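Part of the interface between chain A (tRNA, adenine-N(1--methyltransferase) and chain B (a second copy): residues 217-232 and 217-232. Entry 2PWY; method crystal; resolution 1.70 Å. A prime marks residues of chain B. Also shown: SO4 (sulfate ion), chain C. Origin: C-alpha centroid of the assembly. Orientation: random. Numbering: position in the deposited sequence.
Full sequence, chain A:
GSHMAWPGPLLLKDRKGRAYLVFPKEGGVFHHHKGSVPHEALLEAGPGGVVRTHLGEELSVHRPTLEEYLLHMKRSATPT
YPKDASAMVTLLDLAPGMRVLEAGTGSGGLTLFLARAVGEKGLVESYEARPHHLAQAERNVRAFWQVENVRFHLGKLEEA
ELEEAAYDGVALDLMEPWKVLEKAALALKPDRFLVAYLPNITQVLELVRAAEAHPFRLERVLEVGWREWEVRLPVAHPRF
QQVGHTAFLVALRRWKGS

Chain A, residues 217-232: RLERVLEVGWREWEVR
Chain B 217-232: RLERVLEVGWREWEVR

Residues 217-232 of both chains are β-strands that pair antiparallel about a local two-fold centred on Gly225 and Gly225′; their axes approach to 4.6 Å, with 156° between N-to-C directions. The register sums to 450, running from Leu222 opposite Glu228′ (CA-CA 4.5 Å) through Gly225 opposite Gly225′ (CA-CA 4.9 Å) to Glu228 opposite Leu222′ (CA-CA 4.5 Å). At the centre, Gly225 N donates to Gly225′ O and Gly225′ N to Gly225 O, both at 2.8 Å. The paired segments are extended, with phi/psi of -117/125 at Glu223, -124/132 at Gly225 and -85/106 at Arg227. Together the stretches bury 1270 Å².

Glu223 and Glu223′ cover the most surface, 88 and 90 Å². Each faces an arginine in a hydrogen-bonded pair: Glu223 N donates to Arg227′ O (3.0 Å), and Arg227′ N returns a bond to Glu223 O (2.9 Å). On the symmetric side, Arg227 N to Glu223′ O is 2.8 Å and Glu223′ N to Arg227 O is 2.9 Å. The glutamate side chain, chi1 m (-55°) and chi2 t in Glu223, carries its carboxylate to the edge of the tryptophan ring two residues further along the partner. There Trp229′ NE1 donates to Glu223 OE1 at 2.7 Å, and Trp229 NE1 to Glu223′ OE1 at 2.8 Å. Both indoles have chi1 m (-76°) and chi2 58°. The same carboxylate oxygen makes a long salt bridge, Glu223 OE1 to Arg227′ NE, 4.0 Å, from an arginine extended with chi1 to chi3 all t. In the other copy, water 3 accepts from Arg227 NE (2.9 Å) and donates to Glu223′ OE1 (2.6 Å), linking the two groups.

Val221, covered over 80 Å², extends the ladder: Trp229′ N donates to Val221 O at 2.7 Å. With chi1 t (171°), its methyls meet apolar neighbours, Val221 CG1 lying 3.8 Å from Trp229′ CB and Val221 CG2 4.0 Å from Val231′ CG2. Val221′ repeats this with Trp229 and Val231.

The side chains of Leu222, Val224, Trp226 and Glu228 share one face with their primed counterparts. Trp226 (chi1 m, chi2 11°) places CD1 3.9 Å from Val224′ CG1, and water 2 accepts from Trp226 NE1 (3.1 Å) and Trp226′ NE1 (2.8 Å), bridging the indoles. Beyond them, Arg220, m at chi1 to chi3, has a CA-to-CB bond that points sideways, but its end comes nearer the partner and pairs with Glu228′ (chi1 m, chi2 m) in a salt bridge: Arg220 NH2 to Glu228′ OE2 is 2.8 Å and Arg220 NE to Glu228′ OE1 3.1 Å.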

# COMPACT_ATOMS: atom_id res chain seq x y z
N ARG A 217 -7.12 24.18 -12.48
CA ARG A 217 -8.06 23.08 -12.27
C ARG A 217 -7.33 21.93 -11.57
O ARG A 217 -6.26 21.52 -12.02
CB ARG A 217 -8.62 22.61 -13.62
CG ARG A 217 -9.73 21.55 -13.54
CD ARG A 217 -10.79 21.76 -14.64
NE ARG A 217 -10.25 22.49 -15.78
CZ ARG A 217 -10.68 23.68 -16.22
NH1 ARG A 217 -11.71 24.31 -15.64
NH2 ARG A 217 -10.09 24.23 -17.26
N LEU A 218 -7.90 21.43 -10.48
CA LEU A 218 -7.30 20.29 -9.78
C LEU A 218 -7.34 19.05 -10.67
O LEU A 218 -8.39 18.68 -11.20
CB LEU A 218 -8.03 20.01 -8.46
CG LEU A 218 -7.47 18.84 -7.63
CD1 LEU A 218 -6.02 19.08 -7.21
CD2 LEU A 218 -8.35 18.56 -6.40
N GLU A 219 -6.20 18.39 -10.82
CA GLU A 219 -6.10 17.23 -11.69
C GLU A 219 -5.77 15.95 -10.94
O GLU A 219 -6.34 14.89 -11.23
CB GLU A 219 -5.08 17.48 -12.80
CG GLU A 219 -5.44 18.62 -13.76
CD GLU A 219 -6.68 18.34 -14.62
OE1 GLU A 219 -7.23 17.21 -14.57
OE2 GLU A 219 -7.13 19.26 -15.34
N ARG A 220 -4.83 16.03 -10.00
CA ARG A 220 -4.36 14.85 -9.26
C ARG A 220 -3.99 15.19 -7.84
O ARG A 220 -3.43 16.25 -7.55
CB ARG A 220 -3.10 14.22 -9.88
CG ARG A 220 -3.07 14.11 -11.39
CD ARG A 220 -3.74 12.81 -11.86
NE ARG A 220 -2.89 11.62 -11.72
CZ ARG A 220 -1.96 11.23 -12.60
NH1 ARG A 220 -1.70 11.96 -13.69
NH2 ARG A 220 -1.28 10.12 -12.39
N VAL A 221 -4.32 14.26 -6.95
CA VAL A 221 -3.73 14.21 -5.63
C VAL A 221 -3.28 12.76 -5.46
O VAL A 221 -4.10 11.84 -5.53
CB VAL A 221 -4.71 14.60 -4.52
CG1 VAL A 221 -4.08 14.31 -3.12
CG2 VAL A 221 -5.11 16.08 -4.64
N LEU A 222 -1.99 12.54 -5.28
CA LEU A 222 -1.53 11.16 -5.16
C LEU A 222 -0.39 10.96 -4.18
O LEU A 222 0.29 11.91 -3.78
CB LEU A 222 -1.20 10.57 -6.53
CG LEU A 222 -0.06 11.19 -7.34
CD1 LEU A 222 1.21 10.51 -6.95
CD2 LEU A 222 -0.30 10.99 -8.83
N GLU A 223 -0.24 9.70 -3.78
CA GLU A 223 0.88 9.24 -2.97
C GLU A 223 1.67 8.23 -3.78
O GLU A 223 1.12 7.23 -4.26
CB GLU A 223 0.38 8.51 -1.72
CG GLU A 223 -0.56 9.26 -0.84
CD GLU A 223 -1.13 8.36 0.23
OE1 GLU A 223 -2.37 8.27 0.35
OE2 GLU A 223 -0.31 7.72 0.94
N VAL A 224 2.97 8.50 -3.91
CA VAL A 224 3.89 7.59 -4.57
C VAL A 224 4.44 6.63 -3.51
O VAL A 224 4.88 7.05 -2.44
CB VAL A 224 5.05 8.37 -5.27
CG1 VAL A 224 6.05 7.42 -5.89
CG2 VAL A 224 4.49 9.32 -6.33
N GLY A 225 4.38 5.34 -3.82
CA GLY A 225 5.01 4.33 -2.99
C GLY A 225 5.96 3.50 -3.83
O GLY A 225 5.59 3.04 -4.93
N TRP A 226 7.17 3.32 -3.33
CA TRP A 226 8.10 2.34 -3.90
C TRP A 226 8.31 1.30 -2.81
O TRP A 226 9.09 1.50 -1.86
CB TRP A 226 9.43 2.98 -4.31
CG TRP A 226 9.40 3.79 -5.60
CD1 TRP A 226 8.31 4.20 -6.31
CD2 TRP A 226 10.55 4.33 -6.28
NE1 TRP A 226 8.70 4.94 -7.41
CE2 TRP A 226 10.07 5.03 -7.41
CE3 TRP A 226 11.93 4.28 -6.05
CZ2 TRP A 226 10.94 5.69 -8.31
CZ3 TRP A 226 12.79 4.92 -6.94
CH2 TRP A 226 12.29 5.62 -8.05
N ARG A 227 7.57 0.21 -2.94
CA ARG A 227 7.57 -0.86 -1.94
C ARG A 227 8.73 -1.79 -2.23
O ARG A 227 8.69 -2.56 -3.20
CB ARG A 227 6.23 -1.60 -2.00
CG ARG A 227 6.06 -2.71 -0.99
CD ARG A 227 4.61 -3.24 -1.09
NE ARG A 227 4.30 -4.39 -0.22
CZ ARG A 227 4.26 -4.35 1.11
NH1 ARG A 227 4.55 -3.23 1.78
NH2 ARG A 227 3.95 -5.44 1.78
N GLU A 228 9.76 -1.69 -1.40
CA GLU A 228 10.98 -2.48 -1.57
C GLU A 228 10.83 -3.90 -1.04
O GLU A 228 10.20 -4.12 0.00
CB GLU A 228 12.15 -1.79 -0.86
CG GLU A 228 12.35 -0.33 -1.26
CD GLU A 228 13.11 -0.15 -2.56
OE1 GLU A 228 13.71 -1.13 -3.06
OE2 GLU A 228 13.11 0.99 -3.08
N TRP A 229 11.41 -4.85 -1.77
CA TRP A 229 11.51 -6.22 -1.32
C TRP A 229 12.93 -6.56 -0.89
O TRP A 229 13.91 -6.00 -1.42
CB TRP A 229 11.09 -7.20 -2.43
CG TRP A 229 9.61 -7.29 -2.67
CD1 TRP A 229 8.75 -6.27 -3.00
CD2 TRP A 229 8.82 -8.48 -2.61
NE1 TRP A 229 7.47 -6.78 -3.16
CE2 TRP A 229 7.49 -8.13 -2.92
CE3 TRP A 229 9.12 -9.83 -2.35
CZ2 TRP A 229 6.45 -9.07 -2.95
CZ3 TRP A 229 8.08 -10.76 -2.37
CH2 TRP A 229 6.77 -10.38 -2.67
N GLU A 230 13.02 -7.47 0.07
CA GLU A 230 14.29 -8.10 0.43
C GLU A 230 14.30 -9.47 -0.22
O GLU A 230 13.44 -10.31 0.06
CB GLU A 230 14.41 -8.27 1.94
CG GLU A 230 15.68 -9.04 2.33
CD GLU A 230 15.87 -9.19 3.82
OE1 GLU A 230 15.05 -8.62 4.59
OE2 GLU A 230 16.84 -9.87 4.23
N VAL A 231 15.26 -9.69 -1.12
CA VAL A 231 15.36 -10.97 -1.80
C VAL A 231 16.79 -11.46 -1.69
O VAL A 231 17.71 -10.87 -2.25
CB VAL A 231 14.93 -10.88 -3.28
CG1 VAL A 231 15.07 -12.24 -3.98
CG2 VAL A 231 13.49 -10.38 -3.39
N ARG A 232 16.96 -12.53 -0.92
CA ARG A 232 18.23 -13.25 -0.81
C ARG A 232 17.85 -14.73 -0.72
O ARG A 232 17.68 -15.26 0.37
CB ARG A 232 19.01 -12.81 0.43
N ARG B 217 25.15 -7.78 -9.44
CA ARG B 217 24.63 -7.85 -8.07
C ARG B 217 23.16 -7.43 -8.08
O ARG B 217 22.81 -6.40 -8.64
CB ARG B 217 25.39 -6.92 -7.13
CG ARG B 217 24.88 -7.00 -5.68
CD ARG B 217 25.68 -6.18 -4.69
NE ARG B 217 25.16 -6.35 -3.32
CZ ARG B 217 24.18 -5.62 -2.79
NH1 ARG B 217 23.59 -4.65 -3.48
NH2 ARG B 217 23.78 -5.86 -1.54
N LEU B 218 22.30 -8.22 -7.43
CA LEU B 218 20.90 -7.83 -7.28
C LEU B 218 20.82 -6.65 -6.33
O LEU B 218 21.28 -6.74 -5.19
CB LEU B 218 20.07 -8.99 -6.71
CG LEU B 218 18.58 -8.67 -6.47
CD1 LEU B 218 17.85 -8.33 -7.77
CD2 LEU B 218 17.89 -9.82 -5.72
N GLU B 219 20.26 -5.53 -6.80
CA GLU B 219 20.18 -4.32 -5.97
C GLU B 219 18.78 -3.99 -5.49
O GLU B 219 18.61 -3.48 -4.37
CB GLU B 219 20.80 -3.12 -6.71
CG GLU B 219 22.32 -3.21 -6.76
CD GLU B 219 23.01 -1.93 -6.32
OE1 GLU B 219 22.38 -0.85 -6.33
OE2 GLU B 219 24.20 -2.02 -5.96
N ARG B 220 17.77 -4.26 -6.32
CA ARG B 220 16.39 -3.86 -6.03
C ARG B 220 15.38 -4.84 -6.61
O ARG B 220 15.57 -5.35 -7.71
CB ARG B 220 16.06 -2.51 -6.67
CG ARG B 220 17.04 -1.37 -6.40
CD ARG B 220 16.89 -0.83 -4.98
NE ARG B 220 15.81 0.14 -4.78
CZ ARG B 220 15.85 1.41 -5.19
NH1 ARG B 220 16.90 1.89 -5.86
NH2 ARG B 220 14.83 2.23 -4.92
N VAL B 221 14.32 -5.08 -5.85
CA VAL B 221 13.09 -5.67 -6.35
C VAL B 221 12.02 -4.80 -5.70
O VAL B 221 11.94 -4.73 -4.47
CB VAL B 221 12.91 -7.14 -5.90
CG1 VAL B 221 11.49 -7.65 -6.26
CG2 VAL B 221 13.97 -8.02 -6.53
N LEU B 222 11.22 -4.10 -6.50
CA LEU B 222 10.24 -3.20 -5.92
C LEU B 222 8.94 -3.13 -6.69
O LEU B 222 8.87 -3.52 -7.86
CB LEU B 222 10.84 -1.80 -5.68
CG LEU B 222 11.30 -0.96 -6.87
CD1 LEU B 222 10.17 -0.17 -7.45
CD2 LEU B 222 12.40 -0.00 -6.37
N GLU B 223 7.91 -2.65 -6.00
CA GLU B 223 6.61 -2.40 -6.62
C GLU B 223 6.32 -0.92 -6.53
O GLU B 223 6.39 -0.33 -5.44
CB GLU B 223 5.47 -3.12 -5.90
CG GLU B 223 5.68 -4.60 -5.68
CD GLU B 223 4.60 -5.16 -4.80
OE1 GLU B 223 4.94 -5.87 -3.84
OE2 GLU B 223 3.41 -4.88 -5.06
N VAL B 224 5.99 -0.33 -7.67
CA VAL B 224 5.60 1.07 -7.72
C VAL B 224 4.08 1.20 -7.56
O VAL B 224 3.32 0.48 -8.20
CB VAL B 224 6.03 1.73 -9.03
CG1 VAL B 224 5.64 3.22 -9.05
CG2 VAL B 224 7.52 1.58 -9.20
N GLY B 225 3.67 2.12 -6.69
CA GLY B 225 2.25 2.43 -6.57
C GLY B 225 2.05 3.92 -6.65
O GLY B 225 2.75 4.69 -5.98
N TRP B 226 1.09 4.34 -7.48
CA TRP B 226 0.65 5.73 -7.51
C TRP B 226 -0.80 5.71 -7.07
O TRP B 226 -1.70 5.39 -7.85
CB TRP B 226 0.78 6.34 -8.91
CG TRP B 226 2.18 6.73 -9.32
CD1 TRP B 226 3.36 6.41 -8.70
CD2 TRP B 226 2.53 7.49 -10.48
NE1 TRP B 226 4.42 6.94 -9.41
CE2 TRP B 226 3.94 7.60 -10.50
CE3 TRP B 226 1.79 8.10 -11.51
CZ2 TRP B 226 4.63 8.31 -11.51
CZ3 TRP B 226 2.49 8.80 -12.52
CH2 TRP B 226 3.88 8.89 -12.51
N ARG B 227 -0.98 6.03 -5.80
CA ARG B 227 -2.28 5.92 -5.14
C ARG B 227 -3.00 7.24 -5.29
O ARG B 227 -2.65 8.23 -4.64
CB ARG B 227 -2.06 5.58 -3.67
CG ARG B 227 -3.33 5.31 -2.88
CD ARG B 227 -2.92 4.84 -1.48
NE ARG B 227 -4.01 4.75 -0.51
CZ ARG B 227 -4.93 3.78 -0.49
NH1 ARG B 227 -4.92 2.84 -1.43
NH2 ARG B 227 -5.86 3.77 0.44
N GLU B 228 -4.03 7.23 -6.13
CA GLU B 228 -4.78 8.42 -6.48
C GLU B 228 -5.84 8.69 -5.43
O GLU B 228 -6.46 7.76 -4.92
CB GLU B 228 -5.44 8.25 -7.86
CG GLU B 228 -4.47 7.84 -8.99
CD GLU B 228 -3.67 9.00 -9.58
OE1 GLU B 228 -3.91 10.17 -9.22
OE2 GLU B 228 -2.78 8.72 -10.42
N TRP B 229 -6.00 9.97 -5.10
CA TRP B 229 -7.09 10.43 -4.26
C TRP B 229 -8.16 11.14 -5.08
O TRP B 229 -7.85 11.78 -6.09
CB TRP B 229 -6.57 11.44 -3.24
CG TRP B 229 -5.82 10.81 -2.11
CD1 TRP B 229 -4.70 10.03 -2.17
CD2 TRP B 229 -6.13 10.95 -0.72
NE1 TRP B 229 -4.31 9.66 -0.90
CE2 TRP B 229 -5.17 10.22 0.01
CE3 TRP B 229 -7.14 11.64 -0.02
CZ2 TRP B 229 -5.19 10.14 1.41
CZ3 TRP B 229 -7.16 11.57 1.38
CH2 TRP B 229 -6.19 10.82 2.07
N GLU B 230 -9.40 11.02 -4.63
CA GLU B 230 -10.46 11.92 -5.06
C GLU B 230 -10.62 13.02 -4.02
O GLU B 230 -10.89 12.74 -2.85
CB GLU B 230 -11.80 11.20 -5.24
CG GLU B 230 -12.94 12.20 -5.47
CD GLU B 230 -14.14 11.63 -6.18
OE1 GLU B 230 -14.39 10.40 -6.09
OE2 GLU B 230 -14.86 12.43 -6.82
N VAL B 231 -10.43 14.27 -4.45
CA VAL B 231 -10.63 15.42 -3.57
C VAL B 231 -11.59 16.42 -4.22
O VAL B 231 -11.21 17.15 -5.14
CB VAL B 231 -9.30 16.13 -3.19
CG1 VAL B 231 -9.57 17.31 -2.26
CG2 VAL B 231 -8.33 15.15 -2.51
N ARG B 232 -12.83 16.41 -3.75
CA ARG B 232 -13.81 17.43 -4.11
C ARG B 232 -14.64 17.70 -2.86
O ARG B 232 -15.64 17.03 -2.63
CB ARG B 232 -14.67 16.97 -5.29
S SO4 C . -11.54 22.84 -9.88
O1 SO4 C . -12.37 23.07 -8.71
O2 SO4 C . -10.37 22.08 -9.49
O3 SO4 C . -12.28 22.08 -10.88
O4 SO4 C . -11.13 24.09 -10.48
O HOH W 1 -5.93 11.98 -8.14
O HOH W 2 7.02 6.11 -9.79
O HOH W 3 3.30 -6.56 -1.92
O HOH W 4 14.63 -3.78 -3.07